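Local coordinates for protein molybdopterin biosynthesis enzyme, MoaB (PDB 2IS8) that takes part in molybdenum cofactor (molybdopterin) biosynthesis and probably binds molybdopterin or a precursor of it, at the interface of chains A and B. Sequence-based numbering; all coordinates share one arbitrary frame. Chains: chain A/B, Molybdopterin biosynthesis enzyme, MoaB.

Contact 1: the interface of chains A and B. Residues chain A 107-108, 111-112; chain B 94-95, 98, 141, 145.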
ATOM      1  N   THR A 107     -14.451  -8.349  -4.844  1.00 26.29           N
ATOM      2  CA  THR A 107     -13.718  -7.095  -5.009  1.00 24.20           C
ATOM      3  C   THR A 107     -14.582  -5.898  -4.626  1.00 19.31           C
ATOM      4  O   THR A 107     -15.625  -5.644  -5.232  1.00 21.28           O
ATOM      5  CB  THR A 107     -13.239  -6.919  -6.453  1.00 26.61           C
ATOM      6  OG1 THR A 107     -12.422  -8.039  -6.823  1.00 28.32           O
ATOM      7  CG2 THR A 107     -12.425  -5.645  -6.584  1.00 25.18           C
ATOM      8  N   PRO A 108     -14.151  -5.138  -3.608  1.00 20.13           N
ATOM      9  CA  PRO A 108     -14.904  -3.971  -3.147  1.00 18.53           C
ATOM     10  C   PRO A 108     -14.624  -2.697  -3.931  1.00 18.53           C
ATOM     11  O   PRO A 108     -13.507  -2.480  -4.413  1.00 14.92           O
ATOM     12  CB  PRO A 108     -14.469  -3.849  -1.692  1.00 18.85           C
ATOM     13  CG  PRO A 108     -13.011  -4.194  -1.786  1.00 20.80           C
ATOM     14  CD  PRO A 108     -13.017  -5.417  -2.704  1.00 20.04           C
ATOM     15  N   ALA A 111     -11.811  -0.354  -2.974  1.00 12.83           N
ATOM     16  CA  ALA A 111     -10.451  -0.461  -3.482  1.00 11.93           C
ATOM     17  C   ALA A 111     -10.135   0.756  -4.356  1.00 13.20           C
ATOM     18  O   ALA A 111      -8.965   1.051  -4.626  1.00 12.24           O
ATOM     19  CB  ALA A 111     -10.286  -1.754  -4.290  1.00 14.94           C
ATOM     20  N   LEU A 112     -11.173   1.461  -4.797  1.00 11.11           N
ATOM     21  CA  LEU A 112     -10.970   2.635  -5.638  1.00 12.30           C
ATOM     22  C   LEU A 112     -10.795   3.916  -4.834  1.00 15.66           C
ATOM     23  O   LEU A 112     -10.829   5.012  -5.392  1.00 18.98           O
ATOM     24  CB  LEU A 112     -12.126   2.802  -6.620  1.00 13.97           C
ATOM     25  CG  LEU A 112     -12.341   1.628  -7.576  1.00 12.39           C
ATOM     26  CD1 LEU A 112     -13.462   1.980  -8.539  1.00 13.44           C
ATOM     27  CD2 LEU A 112     -11.052   1.322  -8.338  1.00 14.89           C
TER
ATOM     28  N   GLY B  94      -4.973   0.898  -4.260  1.00  9.63           N
ATOM     29  CA  GLY B  94      -5.975  -0.145  -4.099  1.00 11.30           C
ATOM     30  C   GLY B  94      -5.957  -1.162  -5.223  1.00 12.26           C
ATOM     31  O   GLY B  94      -6.210  -2.350  -5.001  1.00 13.04           O
ATOM     32  N   LEU B  95      -5.665  -0.708  -6.437  1.00 12.36           N
ATOM     33  CA  LEU B  95      -5.623  -1.625  -7.573  1.00 12.61           C
ATOM     34  C   LEU B  95      -4.343  -2.459  -7.548  1.00 12.42           C
ATOM     35  O   LEU B  95      -4.342  -3.620  -7.960  1.00 12.27           O
ATOM     36  CB  LEU B  95      -5.749  -0.844  -8.890  1.00 10.76           C
ATOM     37  CG  LEU B  95      -7.131  -0.224  -9.135  1.00 10.66           C
ATOM     38  CD1 LEU B  95      -7.129   0.595 -10.424  1.00 13.85           C
ATOM     39  CD2 LEU B  95      -8.179  -1.337  -9.213  1.00 13.05           C
ATOM     40  N   LEU B  98      -5.039  -5.193  -5.210  1.00 13.82           N
ATOM     41  CA  LEU B  98      -5.887  -6.219  -5.810  1.00 11.21           C
ATOM     42  C   LEU B  98      -5.072  -7.143  -6.710  1.00 12.01           C
ATOM     43  O   LEU B  98      -5.280  -8.357  -6.708  1.00 13.52           O
ATOM     44  CB  LEU B  98      -7.026  -5.590  -6.621  1.00 11.42           C
ATOM     45  CG  LEU B  98      -8.143  -4.879  -5.852  1.00 12.59           C
ATOM     46  CD1 LEU B  98      -9.195  -4.408  -6.842  1.00 12.59           C
ATOM     47  CD2 LEU B  98      -8.759  -5.818  -4.816  1.00 15.62           C
ATOM     48  N   ALA B 141      -8.838 -10.097 -10.614  1.00 14.51           N
ATOM     49  CA  ALA B 141      -9.039  -9.500  -9.300  1.00 15.74           C
ATOM     50  C   ALA B 141      -9.545  -8.063  -9.410  1.00 15.34           C
ATOM     51  O   ALA B 141     -10.346  -7.617  -8.591  1.00 16.01           O
ATOM     52  CB  ALA B 141      -7.740  -9.537  -8.499  1.00 17.62           C
ATOM     53  N   VAL B 145     -14.251  -4.017 -10.596  1.00 14.00           N
ATOM     54  CA  VAL B 145     -14.308  -2.579 -10.369  1.00 13.27           C
ATOM     55  C   VAL B 145     -13.617  -1.800 -11.480  1.00 13.83           C
ATOM     56  O   VAL B 145     -13.531  -0.579 -11.417  1.00 14.20           O
ATOM     57  CB  VAL B 145     -13.648  -2.192  -9.023  1.00 16.35           C
ATOM     58  CG1 VAL B 145     -14.326  -2.933  -7.880  1.00 17.29           C
ATOM     59  CG2 VAL B 145     -12.152  -2.506  -9.048  1.00 14.90           C
TER
HETATM   60  O   HOH W   1      -6.791   3.056  -4.351  1.00 12.60           O
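A:Thr107 meets chain B with both branches of its side chain. Its hydroxyl OG1 donates a hydrogen bond of 2.8 Å to the backbone O of B:Ala141, near the end of helix 132-142. The bond lies in the carbonyl plane, with a C=O...OG1 angle of 149°. The methyl CG2 stands anti to the backbone N (chi1 of OG1 -57°) and is thereby turned onto B:Leu98 and B:Val145. This is the tight part. A:Thr107 CG2 lies 3.5 Å from B:Leu98 CD1, closer than usual for two methyl groups. B:Val145 CG1 is 3.6 Å from A:Thr107 CG2. The same B:Leu98 CD1 also touches A:Ala111 CB at 3.8 Å, so one leucine branch sits against two residues of chain A. Packing is looser around A:Leu112. Its CD2 is 4.0 Å from B:Leu95 CD2 and equally far from B:Val145 CG2. The A:Leu112 and B:Val145 side chains run past one another, pointing opposite ways. On the backbone side of A:Ala111 a water enters the contact. It bridges A:Ala111 O to the backbone N of B:Gly94. The patch fits the A:Thr107 loop and 3-10 helix 109-112 against helices 93-99, 132-142 and 143-145 of chain B, and probably helps hold the oligomer together.

Contact 2: the interface of chains A and B. Residues chain A 102-103; chain B 97, 102.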
ATOM      1  N   VAL A 102      -9.607  -4.274   2.069  1.00 16.87           N
ATOM      2  CA  VAL A 102      -8.817  -5.284   1.367  1.00 16.00           C
ATOM      3  C   VAL A 102      -9.024  -6.683   1.930  1.00 19.36           C
ATOM      4  O   VAL A 102      -8.994  -6.888   3.144  1.00 19.89           O
ATOM      5  CB  VAL A 102      -7.311  -4.958   1.430  1.00 16.45           C
ATOM      6  CG1 VAL A 102      -6.527  -5.952   0.583  1.00 16.73           C
ATOM      7  CG2 VAL A 102      -7.060  -3.540   0.949  1.00 15.80           C
ATOM      8  N   GLY A 103      -9.248  -7.647   1.043  1.00 20.05           N
ATOM      9  CA  GLY A 103      -9.419  -9.015   1.498  1.00 21.51           C
ATOM     10  C   GLY A 103     -10.806  -9.604   1.361  1.00 24.13           C
ATOM     11  O   GLY A 103     -10.990 -10.792   1.619  1.00 25.30           O
TER
ATOM     12  N   GLU B  97      -2.924  -3.432  -4.877  1.00 11.70           N
ATOM     13  CA  GLU B  97      -3.177  -4.426  -3.838  1.00 11.45           C
ATOM     14  C   GLU B  97      -4.032  -5.549  -4.421  1.00 13.01           C
ATOM     15  O   GLU B  97      -3.784  -6.724  -4.167  1.00 14.11           O
ATOM     16  CB  GLU B  97      -3.889  -3.763  -2.654  1.00 14.15           C
ATOM     17  CG  GLU B  97      -3.071  -2.648  -2.033  1.00 12.45           C
ATOM     18  CD  GLU B  97      -3.867  -1.752  -1.104  1.00 17.32           C
ATOM     19  OE1 GLU B  97      -5.119  -1.773  -1.162  1.00 14.29           O
ATOM     20  OE2 GLU B  97      -3.229  -1.005  -0.327  1.00 16.53           O
ATOM     21  N   VAL B 102      -4.154  -9.744  -2.404  1.00 20.97           N
ATOM     22  CA  VAL B 102      -4.043  -9.620  -0.951  1.00 23.96           C
ATOM     23  C   VAL B 102      -5.265 -10.088  -0.170  1.00 25.15           C
ATOM     24  O   VAL B 102      -6.382  -9.635  -0.412  1.00 24.12           O
ATOM     25  CB  VAL B 102      -3.755  -8.159  -0.544  1.00 22.29           C
ATOM     26  CG1 VAL B 102      -3.521  -8.074   0.957  1.00 23.96           C
ATOM     27  CG2 VAL B 102      -2.560  -7.630  -1.305  1.00 23.70           C
TER
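A:Val102 and B:Val102 face each other from extended loop backbones of similar shape, while A:Gly103 turns with a positive phi of 111°. The two valines are the same residue in two copies of the protein. They do not play the same part here, because the contact is not an exact two-fold. In both, CG1 is anti to the backbone N (chi1 -175°), and these two methyl groups meet. A:Val102 CG1 lies 3.7 Å from B:Val102 CG1. It is just as near to B:Val102 CB, so it rests against the branch point as well as the methyl. The two side chains approach at a slant. The other methyl of A:Val102, CG2, points towards helix 93-99 of chain B. There it meets the carboxylate of B:Glu97, with the two side chains nearly perpendicular. B:Glu97 runs extended beyond CG, which carries its carboxylate out to the valine. This is a van der Waals contact of a methyl with an oxygen. A:Val102 therefore bridges a loop and a helix of the neighbouring subunit, using a different methyl for each. The backbones also come close, since A:Gly103 CA is 3.6 Å from B:Val102 O. A glycine has no side chain to block this approach. At the helix side, the nearest atom to A:Val102 CG2 is the carboxylate oxygen B:Glu97 OE1, at 3.4 Å.

Contact 3: the interface of chains A and B. Residues chain A 74-76, 82, 114; chain B 90-92.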
ATOM      1  N   LEU A  74     -11.230   8.333  -8.128  1.00 14.45           N
ATOM      2  CA  LEU A  74     -10.419   8.451  -9.332  1.00 15.30           C
ATOM      3  C   LEU A  74     -10.818   9.578 -10.275  1.00 19.71           C
ATOM      4  O   LEU A  74     -10.207   9.742 -11.334  1.00 22.87           O
ATOM      5  CB  LEU A  74     -10.425   7.114 -10.085  1.00 15.83           C
ATOM      6  CG  LEU A  74      -9.414   6.070  -9.592  1.00 16.65           C
ATOM      7  CD1 LEU A  74      -9.533   5.870  -8.102  1.00 21.16           C
ATOM      8  CD2 LEU A  74      -9.637   4.758 -10.323  1.00 17.75           C
ATOM      9  N   ALA A  75     -11.837  10.346  -9.899  1.00 19.12           N
ATOM     10  CA  ALA A  75     -12.284  11.478 -10.711  1.00 20.78           C
ATOM     11  C   ALA A  75     -11.189  12.544 -10.679  1.00 21.20           C
ATOM     12  O   ALA A  75     -10.478  12.690  -9.684  1.00 21.29           O
ATOM     13  CB  ALA A  75     -13.584  12.040 -10.163  1.00 18.84           C
ATOM     14  N   PRO A  76     -11.035  13.300 -11.775  1.00 22.45           N
ATOM     15  CA  PRO A  76     -10.011  14.346 -11.851  1.00 23.60           C
ATOM     16  C   PRO A  76     -10.019  15.361 -10.704  1.00 18.98           C
ATOM     17  O   PRO A  76      -8.962  15.833 -10.283  1.00 21.97           O
ATOM     18  CB  PRO A  76     -10.288  14.991 -13.205  1.00 26.02           C
ATOM     19  CG  PRO A  76     -10.782  13.829 -14.019  1.00 24.87           C
ATOM     20  CD  PRO A  76     -11.740  13.158 -13.063  1.00 23.62           C
ATOM     21  N   GLU A  82      -3.941  13.850  -1.987  1.00 10.97           N
ATOM     22  CA  GLU A  82      -2.773  14.698  -2.231  1.00 15.41           C
ATOM     23  C   GLU A  82      -2.716  15.833  -1.216  1.00 13.80           C
ATOM     24  O   GLU A  82      -1.695  16.054  -0.568  1.00 15.73           O
ATOM     25  CB  GLU A  82      -2.841  15.320  -3.630  1.00 17.52           C
ATOM     26  CG  GLU A  82      -2.579  14.384  -4.793  1.00 23.66           C
ATOM     27  CD  GLU A  82      -3.590  13.259  -4.909  1.00 26.94           C
ATOM     28  OE1 GLU A  82      -4.805  13.514  -4.758  1.00 17.19           O
ATOM     29  OE2 GLU A  82      -3.159  12.115  -5.169  1.00 33.74           O
ATOM     30  N   ARG A 114      -8.406   6.380  -2.830  1.00 12.09           N
ATOM     31  CA  ARG A 114      -6.988   6.684  -2.718  1.00 12.61           C
ATOM     32  C   ARG A 114      -6.685   7.370  -1.390  1.00 12.17           C
ATOM     33  O   ARG A 114      -5.589   7.882  -1.183  1.00 12.28           O
ATOM     34  CB  ARG A 114      -6.555   7.589  -3.874  1.00 10.45           C
ATOM     35  CG  ARG A 114      -6.828   7.000  -5.247  1.00 12.54           C
ATOM     36  CD  ARG A 114      -6.390   7.950  -6.350  1.00 15.59           C
ATOM     37  NE  ARG A 114      -7.010   9.267  -6.222  1.00 14.82           N
ATOM     38  CZ  ARG A 114      -6.380  10.345  -5.763  1.00 19.01           C
ATOM     39  NH1 ARG A 114      -5.113  10.268  -5.385  1.00 20.60           N
ATOM     40  NH2 ARG A 114      -7.013  11.507  -5.694  1.00 24.16           N
TER
ATOM     41  N   ARG B  90      -0.817  10.442 -10.522  1.00 20.14           N
ATOM     42  CA  ARG B  90      -1.248   9.960  -9.213  1.00 19.93           C
ATOM     43  C   ARG B  90      -1.426   8.446  -9.258  1.00 19.65           C
ATOM     44  O   ARG B  90      -1.684   7.877 -10.319  1.00 17.06           O
ATOM     45  CB  ARG B  90      -2.558  10.636  -8.789  1.00 22.24           C
ATOM     46  CG  ARG B  90      -3.736  10.420  -9.728  1.00 24.96           C
ATOM     47  CD  ARG B  90      -4.952  11.229  -9.272  1.00 29.90           C
ATOM     48  NE  ARG B  90      -6.126  11.013 -10.118  1.00 33.68           N
ATOM     49  CZ  ARG B  90      -6.245  11.444 -11.373  1.00 35.85           C
ATOM     50  NH1 ARG B  90      -5.255  12.122 -11.941  1.00 30.62           N
ATOM     51  NH2 ARG B  90      -7.355  11.196 -12.062  1.00 32.93           N
ATOM     52  N   GLU B  91      -1.280   7.798  -8.108  1.00 18.69           N
ATOM     53  CA  GLU B  91      -1.415   6.349  -8.042  1.00 15.88           C
ATOM     54  C   GLU B  91      -2.732   5.886  -7.435  1.00 15.36           C
ATOM     55  O   GLU B  91      -3.422   6.643  -6.750  1.00 15.21           O
ATOM     56  CB  GLU B  91      -0.250   5.751  -7.250  1.00 18.94           C
ATOM     57  CG  GLU B  91       1.074   5.812  -7.986  1.00 20.72           C
ATOM     58  CD  GLU B  91       2.208   5.201  -7.197  1.00 26.78           C
ATOM     59  OE1 GLU B  91       2.023   4.097  -6.638  1.00 23.09           O
ATOM     60  OE2 GLU B  91       3.292   5.822  -7.148  1.00 30.22           O
ATOM     61  N   VAL B  92      -3.073   4.629  -7.704  1.00 13.16           N
ATOM     62  CA  VAL B  92      -4.292   4.022  -7.172  1.00 14.03           C
ATOM     63  C   VAL B  92      -3.815   2.743  -6.487  1.00 13.11           C
ATOM     64  O   VAL B  92      -3.966   1.637  -7.011  1.00 12.61           O
ATOM     65  CB  VAL B  92      -5.295   3.681  -8.304  1.00 12.46           C
ATOM     66  CG1 VAL B  92      -6.600   3.162  -7.707  1.00 12.93           C
ATOM     67  CG2 VAL B  92      -5.567   4.915  -9.157  1.00 14.84           C
TER
HETATM   68  O   HOH W   2      -3.073   8.439  -4.885  1.00 33.68           O
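The guanidinium of A:Arg114 carries B:Arg90 on one face, with B:Arg90 CD 3.9 Å above the plane and over its centre. At its edge lie the carboxylate of A:Glu82 and a water. A:Glu82 is gripped end-on: NH1 of A:Arg114 forms a salt bridge of 2.7 Å to OE2, and NH2 bonds to OE1 at 3.1 Å. Both oxygens use their syn lone pairs. The bend at chi3 (-55°) turns the A:Arg114 guanidinium towards this partner. The water joins A:Arg114 NH1 to the backbone O of B:Glu91. The B:Arg90 guanidinium is turned 76° from that of A:Arg114. At its edge, B:Arg90 NH2 donates a long hydrogen bond of 3.3 Å to A:Leu74 O. The oxygen lies in the guanidinium plane, but the donor comes from above the carbonyl plane. The carboxylate of A:Glu82 may ease the closeness of the two positive groups. Beyond them, A:Leu74 CD1 meets B:Val92 CG1 tip to tip at 4.0 Å. An alanine in place of A:Arg114 would remove the platform under B:Arg90 and would probably leave A:Glu82 without its salt-bridge mate. The site joins strand 90-91 of one subunit to loops and helix 80-85 of the next, and probably steadies the assembly.

Contacts 1 and 2 are neighbours, with C-alpha centres about 8 Å apart. Contact 3 lies about 13 Å from contact 1 and about 18 Å from contact 2, so contact 1 is the middle patch. Helix 93-99 of chain B ties contacts 1 and 2 together, and strand 90-91 of contact 3 comes just before it in sequence. On chain A, one stretch from A:Val102 to A:Arg114 supplies residues to all three. The interface is not an exact two-fold: largely different surfaces meet, though Val102 serves on both sides. This would be compatible with a closed ring of the three deposited copies, though one interface does not prove it.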